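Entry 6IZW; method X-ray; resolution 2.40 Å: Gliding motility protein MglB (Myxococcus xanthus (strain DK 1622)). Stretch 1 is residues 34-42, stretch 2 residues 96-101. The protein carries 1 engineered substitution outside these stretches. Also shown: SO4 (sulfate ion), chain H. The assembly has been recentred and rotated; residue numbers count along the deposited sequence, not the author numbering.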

ATOM      1  N   VAL B  34       4.179  12.608   2.919  1.00 61.70           N
ATOM      2  CA  VAL B  34       4.433  11.178   3.073  1.00 49.33           C
ATOM      3  C   VAL B  34       5.423  10.722   2.010  1.00 50.51           C
ATOM      4  O   VAL B  34       5.313  11.092   0.837  1.00 51.70           O
ATOM      5  CB  VAL B  34       3.134  10.345   2.997  1.00 54.08           C
ATOM      6  CG1 VAL B  34       2.366  10.637   1.726  1.00 48.56           C
ATOM      7  CG2 VAL B  34       3.443   8.857   3.078  1.00 51.31           C
ATOM      8  N   ASP B  35       6.401   9.933   2.430  1.00 52.67           N
ATOM      9  CA  ASP B  35       7.282   9.249   1.499  1.00 55.47           C
ATOM     10  C   ASP B  35       6.505   8.199   0.703  1.00 50.72           C
ATOM     11  O   ASP B  35       5.483   7.671   1.152  1.00 47.20           O
ATOM     12  CB  ASP B  35       8.429   8.590   2.273  1.00 52.93           C
ATOM     13  CG  ASP B  35       9.559   8.141   1.379  1.00 59.14           C
ATOM     14  OD1 ASP B  35       9.361   7.214   0.555  1.00 59.20           O
ATOM     15  OD2 ASP B  35      10.661   8.716   1.508  1.00 71.70           O
ATOM     16  N   LYS B  36       7.015   7.879  -0.483  1.00 47.61           N
ATOM     17  CA  LYS B  36       6.370   6.868  -1.304  1.00 50.07           C
ATOM     18  C   LYS B  36       6.328   5.512  -0.602  1.00 57.38           C
ATOM     19  O   LYS B  36       5.363   4.752  -0.772  1.00 48.57           O
ATOM     20  CB  LYS B  36       7.084   6.761  -2.652  1.00 54.83           C
ATOM     21  CG  LYS B  36       6.477   7.665  -3.728  1.00 52.76           C
ATOM     22  CD  LYS B  36       7.135   7.440  -5.080  1.00 61.18           C
ATOM     23  CE  LYS B  36       6.751   8.559  -6.051  1.00 64.64           C
ATOM     24  NZ  LYS B  36       7.239   8.285  -7.424  1.00 67.74           N
ATOM     25  N   ASN B  37       7.339   5.198   0.206  1.00 48.53           N
ATOM     26  CA  ASN B  37       7.382   3.897   0.850  1.00 46.58           C
ATOM     27  C   ASN B  37       6.420   3.797   2.020  1.00 42.72           C
ATOM     28  O   ASN B  37       6.350   2.735   2.639  1.00 45.28           O
ATOM     29  CB  ASN B  37       8.813   3.564   1.302  1.00 47.77           C
ATOM     30  CG  ASN B  37       9.363   4.537   2.359  1.00 45.38           C
ATOM     31  OD1 ASN B  37       8.627   5.101   3.182  1.00 48.49           O
ATOM     32  ND2 ASN B  37      10.676   4.720   2.340  1.00 56.80           N
ATOM     33  N   GLY B  38       5.696   4.873   2.339  1.00 44.74           N
ATOM     34  CA  GLY B  38       4.709   4.883   3.400  1.00 39.58           C
ATOM     35  C   GLY B  38       5.079   5.732   4.598  1.00 44.93           C
ATOM     36  O   GLY B  38       4.217   5.964   5.457  1.00 41.24           O
ATOM     37  N   GLN B  39       6.325   6.189   4.701  1.00 44.36           N
ATOM     38  CA  GLN B  39       6.793   6.877   5.901  1.00 47.60           C
ATOM     39  C   GLN B  39       6.257   8.314   5.974  1.00 49.37           C
ATOM     40  O   GLN B  39       6.535   9.139   5.096  1.00 50.17           O
ATOM     41  CB  GLN B  39       8.321   6.883   5.930  1.00 46.43           C
ATOM     42  CG  GLN B  39       8.907   7.765   7.033  1.00 42.61           C
ATOM     43  CD  GLN B  39       8.532   7.271   8.417  1.00 44.51           C
ATOM     44  OE1 GLN B  39       8.648   6.084   8.704  1.00 51.27           O
ATOM     45  NE2 GLN B  39       8.038   8.168   9.265  1.00 48.55           N
ATOM     46  N   LEU B  40       5.510   8.612   7.035  1.00 48.39           N
ATOM     47  CA  LEU B  40       5.007   9.959   7.281  1.00 51.68           C
ATOM     48  C   LEU B  40       6.156  10.888   7.663  1.00 60.13           C
ATOM     49  O   LEU B  40       6.901  10.608   8.608  1.00 57.74           O
ATOM     50  CB  LEU B  40       3.960   9.928   8.392  1.00 49.62           C
ATOM     51  CG  LEU B  40       3.463  11.279   8.911  1.00 56.76           C
ATOM     52  CD1 LEU B  40       2.812  12.061   7.785  1.00 57.99           C
ATOM     53  CD2 LEU B  40       2.474  11.105  10.062  1.00 52.42           C
ATOM     54  N   ILE B  41       6.307  11.992   6.936  1.00 62.30           N
ATOM     55  CA  ILE B  41       7.390  12.936   7.184  1.00 61.48           C
ATOM     56  C   ILE B  41       6.912  14.155   7.963  1.00 62.80           C
ATOM     57  O   ILE B  41       7.581  14.592   8.899  1.00 69.74           O
ATOM     58  CB  ILE B  41       8.072  13.346   5.863  1.00 62.36           C
ATOM     59  CG1 ILE B  41       8.603  12.111   5.148  1.00 52.18           C
ATOM     60  CG2 ILE B  41       9.214  14.295   6.140  1.00 65.97           C
ATOM     61  CD1 ILE B  41       8.855  12.320   3.668  1.00 60.39           C
ATOM     62  N   SER B  42       5.754  14.717   7.616  1.00 67.06           N
ATOM     63  CA  SER B  42       5.217  15.848   8.370  1.00 68.69           C
ATOM     64  C   SER B  42       3.713  15.952   8.159  1.00 69.50           C
ATOM     65  O   SER B  42       3.186  15.542   7.123  1.00 64.60           O
ATOM     66  CB  SER B  42       5.876  17.167   7.962  1.00 70.06           C
ATOM     67  OG  SER B  42       7.245  16.972   7.653  1.00 79.36           O
TER
HETATM   68  S   SO4 H 201      13.906   4.315  -0.350  1.00106.42           S
HETATM   69  O1  SO4 H 201      13.772   4.160   1.092  1.00 84.73           O
HETATM   70  O2  SO4 H 201      14.009   5.751  -0.619  1.00 98.57           O
HETATM   71  O3  SO4 H 201      12.764   3.744  -1.034  1.00 79.41           O
HETATM   72  O4  SO4 H 201      15.126   3.594  -0.748  1.00 84.05           O
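Stretch 2 (96-101) GSRVVL

Stretch 2 lies beside the start of stretch 1 as an antiparallel β-strand neighbour, with the long side chain of Arg98 extending the contact onto the turn that follows. The register pairs Val34 with Val100, Asp35 with Val99 and Lys36 with Arg98, at CA–CA separations of 5.3, 4.5 and 5.3 Å. Val34 and Val100 form the hydrogen-bonded pair: Val34 N donates to Val100 O at 3.0 Å, while the return bond from Val100 N to Val34 O, 2.9 Å long, is bent and weak. Where stretch 2 is still loop, the ladder is prolonged by Lys36 N, which donates to Arg98 O at 2.9 Å.

Extended backbone from Val99 to Leu101 alternates the side chains. Val100 shares a sheet face with Val34, its CB lying 3.7 Å from Val34 CG1; Val99 shares the other with Asp35, and its CG1 also meets Ile41 CD1 at 4.3 Å. Gly96 and Ser97, in contrast, approach as loop, with Ser97 CB directed away from stretch 1.

Arg98 has phi/psi of -140/13° and chi1 in p. Its CA-to-CB bond points sideways, yet its end returns to stretch 1, placing NH2 2.8 Å from Asp35 OD2. Asp35 OD1 lies over one guanidinium face and accepts a hydrogen bond from Asn37 N at 2.9 Å, linking the contact to the Asp35–Gly38 type I turn.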

ATOM      1  N   GLY B  96       8.647  15.846  -6.149  1.00 69.49           N
ATOM      2  CA  GLY B  96       9.967  15.274  -6.310  1.00 65.92           C
ATOM      3  C   GLY B  96       9.905  13.824  -6.722  1.00 69.40           C
ATOM      4  O   GLY B  96       8.942  13.397  -7.362  1.00 76.83           O
ATOM      5  N   SER B  97      10.912  13.044  -6.348  1.00 75.14           N
ATOM      6  CA  SER B  97      10.963  11.650  -6.760  1.00 76.24           C
ATOM      7  C   SER B  97      10.536  10.662  -5.673  1.00 73.53           C
ATOM      8  O   SER B  97      10.345   9.483  -5.983  1.00 72.67           O
ATOM      9  CB  SER B  97      12.374  11.303  -7.251  1.00 70.20           C
ATOM     10  OG  SER B  97      12.613   9.907  -7.208  1.00 81.06           O
ATOM     11  N   ARG B  98      10.386  11.077  -4.416  1.00 73.12           N
ATOM     12  CA  ARG B  98       9.972  10.112  -3.405  1.00 68.95           C
ATOM     13  C   ARG B  98       8.977  10.670  -2.398  1.00 65.32           C
ATOM     14  O   ARG B  98       8.696   9.997  -1.402  1.00 69.73           O
ATOM     15  CB  ARG B  98      11.206   9.513  -2.673  1.00 72.23           C
ATOM     16  CG  ARG B  98      12.052  10.519  -1.838  1.00 76.77           C
ATOM     17  CD  ARG B  98      13.311   9.860  -1.130  1.00 84.67           C
ATOM     18  NE  ARG B  98      13.053   9.038   0.073  1.00 83.37           N
ATOM     19  CZ  ARG B  98      13.206   7.703   0.165  1.00 83.61           C
ATOM     20  NH1 ARG B  98      13.631   6.967  -0.872  1.00 84.31           N
ATOM     21  NH2 ARG B  98      12.926   7.103   1.337  1.00 80.80           N
ATOM     22  N   VAL B  99       8.377  11.828  -2.652  1.00 61.93           N
ATOM     23  CA  VAL B  99       7.536  12.482  -1.664  1.00 58.33           C
ATOM     24  C   VAL B  99       6.160  12.718  -2.269  1.00 59.73           C
ATOM     25  O   VAL B  99       5.984  12.728  -3.487  1.00 65.27           O
ATOM     26  CB  VAL B  99       8.172  13.798  -1.184  1.00 65.46           C
ATOM     27  CG1 VAL B  99       7.537  14.266   0.085  1.00 62.05           C
ATOM     28  CG2 VAL B  99       9.653  13.593  -0.971  1.00 66.56           C
ATOM     29  N   VAL B 100       5.172  12.882  -1.392  1.00 53.56           N
ATOM     30  CA  VAL B 100       3.786  13.106  -1.779  1.00 56.63           C
ATOM     31  C   VAL B 100       3.201  14.104  -0.794  1.00 61.17           C
ATOM     32  O   VAL B 100       3.237  13.866   0.418  1.00 61.96           O
ATOM     33  CB  VAL B 100       2.950  11.811  -1.764  1.00 55.39           C
ATOM     34  CG1 VAL B 100       1.478  12.110  -2.027  1.00 51.75           C
ATOM     35  CG2 VAL B 100       3.486  10.798  -2.755  1.00 56.10           C
ATOM     36  N   LEU B 101       2.653  15.211  -1.295  1.00 62.93           N
ATOM     37  CA  LEU B 101       1.970  16.157  -0.421  1.00 66.26           C
ATOM     38  C   LEU B 101       0.472  15.960  -0.555  1.00 61.07           C
ATOM     39  O   LEU B 101      -0.039  15.751  -1.652  1.00 68.31           O
ATOM     40  CB  LEU B 101       2.337  17.610  -0.732  1.00 70.64           C
ATOM     41  CG  LEU B 101       2.283  18.577   0.468  1.00 71.82           C
ATOM     42  CD1 LEU B 101       2.944  19.883   0.091  1.00 79.17           C
ATOM     43  CD2 LEU B 101       0.876  18.849   1.020  1.00 69.21           C
TER